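PDB 6KBC: CghA from Chaetomium globosum, which belongs to the Diels-Alderase family, built from two calycin-type beta domains, and holds the ligand WK1 in a pocket. Local coordinates for residues K307-G311 against R319-V323. Residues are numbered along the deposited sequence; the frame is centred on the assembly and turned at random.
Sequences KLYDG and RDKNV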
loop_
_atom_site.group_PDB
_atom_site.type_symbol
_atom_site.label_atom_id
_atom_site.label_comp_id
_atom_site.label_asym_id
_atom_site.label_seq_id
_atom_site.Cartn_x
_atom_site.Cartn_y
_atom_site.Cartn_z
ATOM N N LYS A 307 -11.999 -13.632 3.048
ATOM C CA LYS A 307 -12.796 -12.806 3.944
ATOM C C LYS A 307 -13.310 -13.663 5.097
ATOM O O LYS A 307 -13.789 -14.781 4.885
ATOM C CB LYS A 307 -13.972 -12.178 3.190
ATOM C CG LYS A 307 -13.582 -11.152 2.117
ATOM C CD LYS A 307 -14.743 -11.001 1.114
ATOM C CE LYS A 307 -14.272 -10.339 -0.166
ATOM N NZ LYS A 307 -13.854 -8.926 0.100
ATOM N N LEU A 308 -13.168 -13.145 6.320
ATOM C CA LEU A 308 -13.630 -13.813 7.533
ATOM C C LEU A 308 -14.930 -13.167 7.976
ATOM O O LEU A 308 -15.043 -11.938 7.967
ATOM C CB LEU A 308 -12.597 -13.702 8.651
ATOM C CG LEU A 308 -11.282 -14.453 8.455
ATOM C CD1 LEU A 308 -10.347 -14.170 9.603
ATOM C CD2 LEU A 308 -11.530 -15.950 8.357
ATOM N N TYR A 309 -15.916 -13.995 8.330
ATOM C CA TYR A 309 -17.195 -13.501 8.824
ATOM C C TYR A 309 -17.498 -13.946 10.244
ATOM O O TYR A 309 -18.379 -13.359 10.877
ATOM C CB TYR A 309 -18.337 -13.963 7.897
ATOM C CG TYR A 309 -18.140 -13.429 6.500
ATOM C CD1 TYR A 309 -18.530 -12.143 6.168
ATOM C CD2 TYR A 309 -17.507 -14.204 5.524
ATOM C CE1 TYR A 309 -18.326 -11.640 4.894
ATOM C CE2 TYR A 309 -17.307 -13.715 4.250
ATOM C CZ TYR A 309 -17.717 -12.431 3.946
ATOM O OH TYR A 309 -17.511 -11.926 2.686
ATOM N N ASP A 310 -16.786 -14.946 10.762
ATOM C CA ASP A 310 -17.038 -15.507 12.081
ATOM C C ASP A 310 -15.939 -15.077 13.049
ATOM O O ASP A 310 -14.805 -14.801 12.641
ATOM C CB ASP A 310 -17.094 -17.039 12.022
ATOM C CG ASP A 310 -18.200 -17.549 11.103
ATOM O OD1 ASP A 310 -19.239 -16.867 10.959
ATOM O OD2 ASP A 310 -18.033 -18.642 10.523
ATOM N N GLY A 311 -16.278 -15.032 14.340
ATOM C CA GLY A 311 -15.307 -14.685 15.366
ATOM C C GLY A 311 -15.219 -13.190 15.600
ATOM O O GLY A 311 -16.034 -12.390 15.124
ATOM N N ARG A 319 -20.055 -3.504 1.132
ATOM C CA ARG A 319 -20.544 -4.700 0.446
ATOM C C ARG A 319 -20.356 -5.947 1.305
ATOM O O ARG A 319 -21.298 -6.720 1.521
ATOM C CB ARG A 319 -19.851 -4.881 -0.904
ATOM C CG ARG A 319 -20.436 -6.059 -1.681
ATOM C CD ARG A 319 -19.595 -6.428 -2.885
ATOM N NE ARG A 319 -18.292 -6.956 -2.474
ATOM C CZ ARG A 319 -17.188 -6.851 -3.199
ATOM N NH1 ARG A 319 -17.220 -6.218 -4.366
ATOM N NH2 ARG A 319 -16.044 -7.359 -2.746
ATOM N N ASP A 320 -19.145 -6.161 1.795
ATOM C CA ASP A 320 -18.806 -7.355 2.556
ATOM C C ASP A 320 -18.806 -7.010 4.029
ATOM O O ASP A 320 -18.072 -6.120 4.464
ATOM C CB ASP A 320 -17.439 -7.902 2.143
ATOM C CG ASP A 320 -17.353 -8.127 0.657
ATOM O OD1 ASP A 320 -18.380 -8.568 0.084
ATOM O OD2 ASP A 320 -16.278 -7.881 0.073
ATOM N N LYS A 321 -19.588 -7.749 4.794
ATOM C CA LYS A 321 -19.697 -7.545 6.233
ATOM C C LYS A 321 -18.657 -8.389 6.960
ATOM O O LYS A 321 -18.974 -9.184 7.852
ATOM C CB LYS A 321 -21.116 -7.900 6.673
ATOM C CG LYS A 321 -22.230 -7.103 5.959
ATOM C CD LYS A 321 -21.899 -5.623 5.839
ATOM C CE LYS A 321 -23.101 -4.787 5.351
ATOM N NZ LYS A 321 -23.549 -5.293 4.042
ATOM N N ASN A 322 -17.390 -8.266 6.551
ATOM C CA ASN A 322 -16.361 -9.147 7.081
ATOM C C ASN A 322 -15.761 -8.593 8.375
ATOM O O ASN A 322 -15.701 -7.381 8.599
ATOM C CB ASN A 322 -15.250 -9.389 6.045
ATOM C CG ASN A 322 -14.536 -8.118 5.640
ATOM O OD1 ASN A 322 -15.174 -7.123 5.283
ATOM N ND2 ASN A 322 -13.194 -8.152 5.666
ATOM N N VAL A 323 -15.328 -9.511 9.246
ATOM C CA VAL A 323 -14.684 -9.110 10.487
ATOM C C VAL A 323 -13.174 -9.095 10.333
ATOM O O VAL A 323 -12.463 -8.749 11.280
ATOM C CB VAL A 323 -15.123 -10.044 11.633
ATOM C CG1 VAL A 323 -16.696 -9.948 11.833
ATOM C CG2 VAL A 323 -14.708 -11.464 11.356
HETATM O O HOH W 1 -19.623 -10.551 1.369
#
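Tyr309 lays its ring along the backbone of residues 321-322, although its CA-to-CB bond points away from that segment: CD1 lies 3.4 Å from Lys321 O, which meets the ring at its edge, and CE1 lies 4.0 Å from Asn322 CB. The phenol then reaches Asp320 through one water, 2.8 Å from Tyr309 OH and donating to Asp320 OD1 at 2.7 Å. That carboxylate also joins a salt-bridge network. Lys307 NZ bonds Asp320 OD2 at 2.6 Å, while Arg319 holds the same group with two nitrogens, NE to Asp320 OD1 at 3.0 Å and NH2 to Asp320 OD2 at 2.9 Å. Lys307 NZ and Arg319 NH2 can therefore approach to 3.9 Å, and Asp241 supplies a second acid to both. Lys307 lies on strand 302-308, the other three in the loop leading to antiparallel strand 324-330 of the calycin-clan C-terminal domain, where an inverse gamma turn centred on Lys321 leads back toward the sheet. Val323 N donates to Leu308 O at 2.8 Å, tying the returning chain to the outgoing strand. Beside this bond Val323 CG2 packs 4.1 Å from Leu308 CB and 3.6 Å from Asp310 O, and Arg344 of strand 338-346 touches both apolar side chains.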